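Local coordinates for Non-structural polyprotein (Sindbis virus, PDB 4GUA) that joins the nsP2 cysteine protease, which probably cleaves the viral polyprotein, to the macro and zinc-binding domains of nsP3 in one uncleaved precursor, at residues Asn149-His154 with Pro659-Ala664; Tyr541-Gly546 with Pro595-Pro600; Lys560-Asn565 with Ala584-Cys589. One frame throughout, in Å; residues are numbered along the deposited sequence.

Interaction 1 (Asn149-His154 with Pro659-Ala664); sequences NRNLPH and PAFVPA. With SO4 (sulfate ion), chain F.
L152 and V662 form a hydrogen-bonded antiparallel pair, V662 N giving to L152 O at 2.8 Å and L152 N to V662 O at 2.9 Å, beside the non-hydrogen-bonded pair N151–P663. The first of these bonds lies in the carbonyl plane of its acceptor; in the second the donor stands 36° above that plane. A weak bond from A664 N to R150 O, 3.2 Å, continues the pairing where the chain turns out of the strand. On the face that carries N151, its amide stacks on the F661 ring, the two planes 7° apart, with ND2 3.2 Å above the ring plane and over its centre. The F661 chi1 of 62° sets CG between backbone N and carbonyl carbon, 3.7 Å from N151 CB. The same amide bonds through OD1 to S596 OG and through ND2 to S598 OG, which fix its rotation. L152 and V662 share the other face, CB to CB at 4.3 Å, and L152 CG also meets A664 CB, beyond the strand, at 4.2 Å. R150 leads away to A273 O and E278; N149 ND2 donates to D67 and, at 2.8 Å, to O4 of a sulfate probably from the crystallisation liquor. Backbone bonds thus tie the end of the nsP3 zinc-binding region to the nsP2 protease region, and the buried N151 amide adds polar and stacking contacts to that join.

Interaction 2 (Tyr541-Gly546 with Pro595-Pro600); sequences YSYFEG and PSSSPP
Y543 lies against the proline-rich run P595–P600, part of the nsP3 zinc-binding region, and gives the largest share of the contact between two loops that have no regular secondary structure. One face of its ring receives both P599 CA, 3.8 Å from the ring centroid, and P600 CD, 4.2 Å from it; both are CH-pi contacts displaced toward the rim. The P599 side chain crosses the ring obliquely, with its CB 3.8 Å from Y543 CE2, whereas that of P600 crosses at about a right angle. At the far end of the tyrosine, Y543 OH and S597 OG are hydrogen-bonded at 2.7 Å, and either hydroxyl could be the donor. OG approaches the ring at its edge, near the ring plane, so the bond and the proline packing together limit how the phenol can tilt. In the loop before helix 550-562, S542 forms an ST turn: its OG accepts from F544 N at 3.1 Å and holds the backbone bent just where Y543 leaves it. The backbone N of S542 faces the other segment and donates to P600 O at 3.1 Å, with a C=O...N angle of 164°, nearly in line with the carbonyl. Next to this bond, Y541 packs its CB on P599 CB at 3.7 Å. With chi1 at -47°, its CG stands beside the backbone N; CD1 stays 3.6 Å from P599 O, while the end of the ring leads away, and the side chain also touches T321. Helix 550-562 also lies against the pair, A557 touching both Y543 and S597, and P613 at the start of helix 613-621 touches P600.

Interaction 3 (Lys560-Asn565 with Ala584-Cys589); sequences KVLFPN and AIREKC
F563 and L562, where helix 550-562 ends, meet the last turn of helix 583-588 without any hydrogen bond between them; the contact is apolar. F563 CE1 approaches I585 CG2 at 3.6 Å, and F563 CZ comes within 3.9 Å of K588 CG, which lies at the ring edge near its plane. The K588 side chain crosses that of F563 at about a right angle. L562 divides its two methyls: CD2 packs on C589 SG at 3.8 Å, while CD1 lies 4.2 Å from R586 CG and 4.3 Å from I585 CG2. The sulfur gets there with SG anti to the backbone N of C589, chi1 180°. C589 is not among the zinc ligands C605, C607, C630 and C648. Farther out, R586 NE forms a salt bridge with E558 of helix 550-562, adding a charged link between the same two helices. N565, at the N-cap position, accepts from E568 N through OD1 where helix 566-577 begins. Q572 of that helix touches both F563 and I585, and so helix 566-577 flanks the junction of the other two in the helical part of the zinc-binding region.

Along the chain the contacts close inside one another: residues 560-565 with 584-589 lie between the segments of interaction 2, which in turn lie between those of interaction 1. Interactions 2 and 3 both belong to the nsP3 zinc-binding region and their centres are about 16 Å apart; V561 of helix 550-562 packs on S596 and S597 to join them. Interaction 1 lies about 12 Å from interaction 2, centre to centre, and about 18 Å from interaction 3, which it does not touch. Interaction 1 alone includes a protease segment, at strand 151-152. Through N151 it also reaches the 595-600 loop of interaction 2 in the uncleaved precursor.

Interaction 1 (Asn149-His154 with Pro659-Ala664)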
loop_
_atom_site.group_PDB
_atom_site.type_symbol
_atom_site.label_atom_id
_atom_site.label_comp_id
_atom_site.label_asym_id
_atom_site.label_seq_id
_atom_site.Cartn_x
_atom_site.Cartn_y
_atom_site.Cartn_z
ATOM N N ASN A 149 -2.930 17.201 -2.848
ATOM C CA ASN A 149 -1.854 16.935 -1.901
ATOM C C ASN A 149 -1.453 15.469 -1.820
ATOM O O ASN A 149 -0.565 15.118 -1.048
ATOM C CB ASN A 149 -2.256 17.409 -0.508
ATOM C CG ASN A 149 -3.392 16.595 0.074
ATOM O OD1 ASN A 149 -4.404 16.364 -0.590
ATOM N ND2 ASN A 149 -3.218 16.126 1.305
ATOM N N ARG A 150 -2.091 14.622 -2.624
ATOM C CA ARG A 150 -1.898 13.177 -2.521
ATOM C C ARG A 150 -1.004 12.612 -3.618
ATOM O O ARG A 150 -1.186 12.910 -4.796
ATOM C CB ARG A 150 -3.261 12.470 -2.566
ATOM C CG ARG A 150 -3.188 10.947 -2.625
ATOM C CD ARG A 150 -4.514 10.318 -2.192
ATOM N NE ARG A 150 -4.529 8.863 -2.345
ATOM C CZ ARG A 150 -4.002 8.010 -1.470
ATOM N NH1 ARG A 150 -3.407 8.452 -0.369
ATOM N NH2 ARG A 150 -4.061 6.712 -1.697
ATOM N N ASN A 151 -0.038 11.787 -3.231
ATOM C CA ASN A 151 0.681 10.987 -4.211
ATOM C C ASN A 151 -0.128 9.728 -4.456
ATOM O O ASN A 151 -0.319 8.919 -3.556
ATOM C CB ASN A 151 2.089 10.636 -3.723
ATOM C CG ASN A 151 3.085 11.770 -3.940
ATOM O OD1 ASN A 151 2.792 12.757 -4.629
ATOM N ND2 ASN A 151 4.275 11.627 -3.360
ATOM N N LEU A 152 -0.595 9.565 -5.684
ATOM C CA LEU A 152 -1.471 8.459 -6.025
ATOM C C LEU A 152 -0.666 7.179 -6.135
ATOM O O LEU A 152 0.399 7.170 -6.735
ATOM C CB LEU A 152 -2.191 8.751 -7.339
ATOM C CG LEU A 152 -3.015 10.041 -7.314
ATOM C CD1 LEU A 152 -3.489 10.404 -8.711
ATOM C CD2 LEU A 152 -4.190 9.906 -6.369
ATOM N N PRO A 153 -1.171 6.090 -5.543
ATOM C CA PRO A 153 -0.433 4.825 -5.565
ATOM C C PRO A 153 -0.332 4.244 -6.973
ATOM O O PRO A 153 0.557 3.434 -7.241
ATOM C CB PRO A 153 -1.270 3.911 -4.668
ATOM C CG PRO A 153 -2.646 4.482 -4.699
ATOM C CD PRO A 153 -2.486 5.963 -4.889
ATOM N N HIS A 154 -1.231 4.654 -7.862
ATOM C CA HIS A 154 -1.247 4.127 -9.222
ATOM C C HIS A 154 -1.930 5.102 -10.180
ATOM O O HIS A 154 -2.619 6.027 -9.754
ATOM C CB HIS A 154 -1.945 2.761 -9.265
ATOM C CG HIS A 154 -3.405 2.812 -8.924
ATOM N ND1 HIS A 154 -4.351 3.328 -9.783
ATOM C CD2 HIS A 154 -4.079 2.410 -7.821
ATOM C CE1 HIS A 154 -5.544 3.242 -9.225
ATOM N NE2 HIS A 154 -5.408 2.688 -8.035
ATOM N N PRO A 659 7.122 3.654 -1.883
ATOM C CA PRO A 659 6.392 3.023 -2.986
ATOM C C PRO A 659 6.237 3.987 -4.159
ATOM O O PRO A 659 6.017 5.176 -3.938
ATOM C CB PRO A 659 5.040 2.691 -2.362
ATOM C CG PRO A 659 5.347 2.514 -0.898
ATOM C CD PRO A 659 6.432 3.504 -0.592
ATOM N N ALA A 660 6.353 3.490 -5.384
ATOM C CA ALA A 660 6.245 4.357 -6.553
ATOM C C ALA A 660 4.873 5.015 -6.567
ATOM O O ALA A 660 3.913 4.479 -6.003
ATOM C CB ALA A 660 6.470 3.566 -7.827
ATOM N N PHE A 661 4.783 6.191 -7.183
ATOM C CA PHE A 661 3.528 6.929 -7.183
ATOM C C PHE A 661 3.398 7.841 -8.381
ATOM O O PHE A 661 4.373 8.131 -9.062
ATOM C CB PHE A 661 3.430 7.792 -5.927
ATOM C CG PHE A 661 4.518 8.824 -5.827
ATOM C CD1 PHE A 661 4.384 10.051 -6.462
ATOM C CD2 PHE A 661 5.677 8.565 -5.113
ATOM C CE1 PHE A 661 5.380 10.996 -6.382
ATOM C CE2 PHE A 661 6.672 9.511 -5.028
ATOM C CZ PHE A 661 6.525 10.728 -5.666
ATOM N N VAL A 662 2.175 8.315 -8.595
ATOM C CA VAL A 662 1.868 9.327 -9.598
ATOM C C VAL A 662 1.399 10.595 -8.878
ATOM O O VAL A 662 0.391 10.568 -8.176
ATOM C CB VAL A 662 0.735 8.850 -10.531
ATOM C CG1 VAL A 662 0.513 9.829 -11.674
ATOM C CG2 VAL A 662 1.038 7.471 -11.059
ATOM N N PRO A 663 2.130 11.710 -9.038
ATOM C CA PRO A 663 1.682 12.964 -8.422
ATOM C C PRO A 663 0.264 13.316 -8.850
ATOM O O PRO A 663 -0.036 13.306 -10.050
ATOM C CB PRO A 663 2.662 13.998 -8.984
ATOM C CG PRO A 663 3.846 13.227 -9.379
ATOM C CD PRO A 663 3.348 11.898 -9.837
ATOM N N ALA A 664 -0.597 13.638 -7.892
ATOM C CA ALA A 664 -1.994 13.912 -8.211
ATOM C C ALA A 664 -2.122 15.095 -9.170
ATOM O O ALA A 664 -3.063 15.169 -9.962
ATOM C CB ALA A 664 -2.779 14.175 -6.948
HETATM S S SO4 F . 0.103 16.972 2.574
HETATM O O1 SO4 F . 1.387 17.187 1.910
HETATM O O2 SO4 F . 0.313 16.822 4.013
HETATM O O3 SO4 F . -0.765 18.126 2.332
HETATM O O4 SO4 F . -0.511 15.751 2.050
#

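Interaction 2 (Tyr541-Gly546 with Pro595-Pro600)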
loop_
_atom_site.group_PDB
_atom_site.type_symbol
_atom_site.label_atom_id
_atom_site.label_comp_id
_atom_site.label_asym_id
_atom_site.label_seq_id
_atom_site.Cartn_x
_atom_site.Cartn_y
_atom_site.Cartn_z
ATOM N N TYR A 541 2.915 3.211 7.200
ATOM C CA TYR A 541 3.104 4.610 6.818
ATOM C C TYR A 541 1.990 5.472 7.397
ATOM O O TYR A 541 0.824 5.092 7.376
ATOM C CB TYR A 541 3.107 4.758 5.288
ATOM C CG TYR A 541 3.980 3.763 4.555
ATOM C CD1 TYR A 541 5.331 4.013 4.357
ATOM C CD2 TYR A 541 3.450 2.586 4.043
ATOM C CE1 TYR A 541 6.132 3.113 3.682
ATOM C CE2 TYR A 541 4.247 1.676 3.364
ATOM C CZ TYR A 541 5.585 1.944 3.186
ATOM O OH TYR A 541 6.386 1.048 2.513
ATOM N N SER A 542 2.339 6.635 7.920
ATOM C CA SER A 542 1.322 7.551 8.416
ATOM C C SER A 542 1.815 8.995 8.433
ATOM O O SER A 542 3.015 9.249 8.543
ATOM C CB SER A 542 0.893 7.136 9.823
ATOM O OG SER A 542 -0.252 7.860 10.224
ATOM N N TYR A 543 0.887 9.940 8.318
ATOM C CA TYR A 543 1.209 11.345 8.558
ATOM C C TYR A 543 0.955 11.756 10.015
ATOM O O TYR A 543 1.305 12.865 10.417
ATOM C CB TYR A 543 0.406 12.251 7.633
ATOM C CG TYR A 543 0.911 12.297 6.210
ATOM C CD1 TYR A 543 1.999 13.088 5.872
ATOM C CD2 TYR A 543 0.279 11.583 5.198
ATOM C CE1 TYR A 543 2.453 13.148 4.586
ATOM C CE2 TYR A 543 0.729 11.640 3.908
ATOM C CZ TYR A 543 1.817 12.428 3.604
ATOM O OH TYR A 543 2.287 12.502 2.313
ATOM N N PHE A 544 0.322 10.877 10.792
ATOM C CA PHE A 544 0.054 11.154 12.197
ATOM C C PHE A 544 -0.775 12.410 12.389
ATOM O O PHE A 544 -0.640 13.100 13.400
ATOM C CB PHE A 544 1.360 11.262 12.987
ATOM C CG PHE A 544 2.083 9.967 13.100
ATOM C CD1 PHE A 544 1.765 9.076 14.109
ATOM C CD2 PHE A 544 3.050 9.614 12.172
ATOM C CE1 PHE A 544 2.410 7.860 14.206
ATOM C CE2 PHE A 544 3.702 8.400 12.264
ATOM C CZ PHE A 544 3.381 7.520 13.280
ATOM N N GLU A 545 -1.625 12.718 11.416
ATOM C CA GLU A 545 -2.535 13.842 11.569
ATOM C C GLU A 545 -3.423 13.599 12.788
ATOM O O GLU A 545 -3.837 12.472 13.046
ATOM C CB GLU A 545 -3.375 14.043 10.305
ATOM C CG GLU A 545 -4.423 12.977 10.045
ATOM C CD GLU A 545 -3.954 11.878 9.094
ATOM O OE1 GLU A 545 -2.737 11.613 9.020
ATOM O OE2 GLU A 545 -4.817 11.272 8.418
ATOM N N GLY A 546 -3.701 14.657 13.544
ATOM C CA GLY A 546 -4.460 14.533 14.775
ATOM C C GLY A 546 -3.563 14.347 15.987
ATOM O O GLY A 546 -4.037 14.271 17.121
ATOM N N PRO A 595 2.900 19.924 -4.487
ATOM C CA PRO A 595 1.987 20.062 -3.349
ATOM C C PRO A 595 1.764 18.740 -2.616
ATOM O O PRO A 595 1.251 18.744 -1.491
ATOM C CB PRO A 595 0.678 20.533 -3.994
ATOM C CG PRO A 595 1.045 21.019 -5.339
ATOM C CD PRO A 595 2.252 20.259 -5.763
ATOM N N SER A 596 2.144 17.631 -3.251
ATOM C CA SER A 596 1.869 16.299 -2.727
ATOM C C SER A 596 3.130 15.612 -2.224
ATOM O O SER A 596 4.237 15.940 -2.635
ATOM C CB SER A 596 1.207 15.428 -3.791
ATOM O OG SER A 596 1.926 15.472 -5.010
ATOM N N SER A 597 2.950 14.694 -1.280
ATOM C CA SER A 597 4.041 13.858 -0.803
ATOM C C SER A 597 3.495 12.465 -0.489
ATOM O O SER A 597 2.352 12.151 -0.821
ATOM C CB SER A 597 4.697 14.475 0.433
ATOM O OG SER A 597 3.775 14.623 1.501
ATOM N N SER A 598 4.324 11.634 0.133
ATOM C CA SER A 598 3.924 10.301 0.561
ATOM C C SER A 598 4.087 10.169 2.073
ATOM O O SER A 598 4.976 10.788 2.665
ATOM C CB SER A 598 4.775 9.241 -0.131
ATOM O OG SER A 598 4.597 9.283 -1.535
ATOM N N PRO A 599 3.221 9.368 2.706
ATOM C CA PRO A 599 3.291 9.170 4.158
ATOM C C PRO A 599 4.626 8.584 4.611
ATOM O O PRO A 599 5.062 7.575 4.063
ATOM C CB PRO A 599 2.155 8.179 4.430
ATOM C CG PRO A 599 1.865 7.539 3.122
ATOM C CD PRO A 599 2.136 8.584 2.096
ATOM N N PRO A 600 5.268 9.211 5.609
ATOM C CA PRO A 600 6.560 8.691 6.067
ATOM C C PRO A 600 6.367 7.317 6.675
ATOM O O PRO A 600 5.306 7.061 7.246
ATOM C CB PRO A 600 7.002 9.681 7.145
ATOM C CG PRO A 600 6.012 10.786 7.161
ATOM C CD PRO A 600 4.948 10.538 6.156
#

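Interaction 3 (Lys560-Asn565 with Ala584-Cys589)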
loop_
_atom_site.group_PDB
_atom_site.type_symbol
_atom_site.label_atom_id
_atom_site.label_comp_id
_atom_site.label_asym_id
_atom_site.label_seq_id
_atom_site.Cartn_x
_atom_site.Cartn_y
_atom_site.Cartn_z
ATOM N N LYS A 560 11.513 14.401 1.336
ATOM C CA LYS A 560 11.625 13.235 0.467
ATOM C C LYS A 560 11.117 13.531 -0.942
ATOM O O LYS A 560 11.616 12.981 -1.924
ATOM C CB LYS A 560 10.823 12.082 1.070
ATOM C CG LYS A 560 11.183 10.674 0.601
ATOM C CD LYS A 560 12.490 10.559 -0.176
ATOM C CE LYS A 560 12.558 9.224 -0.895
ATOM N NZ LYS A 560 12.420 8.089 0.062
ATOM N N VAL A 561 10.132 14.408 -1.053
ATOM C CA VAL A 561 9.656 14.804 -2.370
ATOM C C VAL A 561 10.722 15.626 -3.090
ATOM O O VAL A 561 10.944 15.436 -4.286
ATOM C CB VAL A 561 8.336 15.599 -2.269
ATOM C CG1 VAL A 561 7.968 16.239 -3.591
ATOM C CG2 VAL A 561 7.220 14.689 -1.796
ATOM N N LEU A 562 11.391 16.513 -2.356
ATOM C CA LEU A 562 12.406 17.409 -2.924
ATOM C C LEU A 562 13.709 16.686 -3.261
ATOM O O LEU A 562 14.470 17.122 -4.124
ATOM C CB LEU A 562 12.719 18.529 -1.933
ATOM C CG LEU A 562 11.555 19.440 -1.548
ATOM C CD1 LEU A 562 11.927 20.293 -0.341
ATOM C CD2 LEU A 562 11.127 20.306 -2.722
ATOM N N PHE A 563 13.978 15.606 -2.542
ATOM C CA PHE A 563 15.206 14.849 -2.715
ATOM C C PHE A 563 14.857 13.371 -2.822
ATOM O O PHE A 563 14.949 12.632 -1.842
ATOM C CB PHE A 563 16.148 15.102 -1.538
ATOM C CG PHE A 563 16.544 16.545 -1.382
ATOM C CD1 PHE A 563 15.711 17.433 -0.725
ATOM C CD2 PHE A 563 17.745 17.011 -1.884
ATOM C CE1 PHE A 563 16.064 18.757 -0.577
ATOM C CE2 PHE A 563 18.102 18.337 -1.738
ATOM C CZ PHE A 563 17.257 19.209 -1.083
ATOM N N PRO A 564 14.432 12.942 -4.018
ATOM C CA PRO A 564 13.985 11.569 -4.283
ATOM C C PRO A 564 15.015 10.508 -3.904
ATOM O O PRO A 564 14.638 9.369 -3.619
ATOM C CB PRO A 564 13.739 11.570 -5.787
ATOM C CG PRO A 564 13.401 12.982 -6.102
ATOM C CD PRO A 564 14.242 13.815 -5.187
ATOM N N ASN A 565 16.294 10.863 -3.923
ATOM C CA ASN A 565 17.330 9.939 -3.482
ATOM C C ASN A 565 17.284 9.767 -1.962
ATOM O O ASN A 565 17.364 10.748 -1.218
ATOM C CB ASN A 565 18.704 10.440 -3.918
ATOM C CG ASN A 565 19.821 9.533 -3.458
ATOM O OD1 ASN A 565 20.442 9.761 -2.420
ATOM N ND2 ASN A 565 20.062 8.472 -4.218
ATOM N N ALA A 584 14.403 27.156 3.713
ATOM C CA ALA A 584 15.802 27.105 3.298
ATOM C C ALA A 584 16.069 25.863 2.454
ATOM O O ALA A 584 16.764 25.927 1.444
ATOM C CB ALA A 584 16.707 27.118 4.508
ATOM N N ILE A 585 15.527 24.730 2.888
ATOM C CA ILE A 585 15.697 23.469 2.173
ATOM C C ILE A 585 14.972 23.514 0.830
ATOM O O ILE A 585 15.406 22.900 -0.145
ATOM C CB ILE A 585 15.188 22.278 3.002
ATOM C CG1 ILE A 585 15.964 22.199 4.318
ATOM C CG2 ILE A 585 15.324 20.986 2.212
ATOM C CD1 ILE A 585 16.283 20.796 4.766
ATOM N N ARG A 586 13.865 24.244 0.780
ATOM C CA ARG A 586 13.112 24.374 -0.453
ATOM C C ARG A 586 13.926 25.191 -1.454
ATOM O O ARG A 586 13.874 24.935 -2.656
ATOM C CB ARG A 586 11.758 25.031 -0.195
ATOM C CG ARG A 586 10.832 24.218 0.687
ATOM C CD ARG A 586 9.507 24.934 0.893
ATOM N NE ARG A 586 8.625 24.195 1.795
ATOM C CZ ARG A 586 8.097 24.672 2.919
ATOM N NH1 ARG A 586 8.327 25.915 3.316
ATOM N NH2 ARG A 586 7.317 23.896 3.652
ATOM N N GLU A 587 14.661 26.186 -0.955
ATOM C CA GLU A 587 15.626 26.921 -1.774
ATOM C C GLU A 587 16.773 26.021 -2.228
ATOM O O GLU A 587 17.224 26.109 -3.368
ATOM C CB GLU A 587 16.175 28.132 -1.018
ATOM C CG GLU A 587 16.010 29.446 -1.770
ATOM C CD GLU A 587 15.036 30.392 -1.095
ATOM O OE1 GLU A 587 13.844 30.380 -1.471
ATOM O OE2 GLU A 587 15.458 31.140 -0.185
ATOM N N LYS A 588 17.235 25.149 -1.336
ATOM C CA LYS A 588 18.283 24.184 -1.666
ATOM C C LYS A 588 17.847 23.288 -2.835
ATOM O O LYS A 588 18.678 22.705 -3.528
ATOM C CB LYS A 588 18.643 23.365 -0.406
ATOM C CG LYS A 588 19.664 22.221 -0.575
ATOM C CD LYS A 588 20.868 22.518 -1.476
ATOM C CE LYS A 588 21.953 21.449 -1.296
ATOM N NZ LYS A 588 22.534 20.994 -2.593
ATOM N N CYS A 589 16.542 23.208 -3.071
ATOM C CA CYS A 589 16.013 22.435 -4.192
ATOM C C CYS A 589 15.844 23.304 -5.442
ATOM O O CYS A 589 15.206 24.354 -5.391
ATOM C CB CYS A 589 14.678 21.795 -3.818
ATOM S SG CYS A 589 13.953 20.827 -5.152
#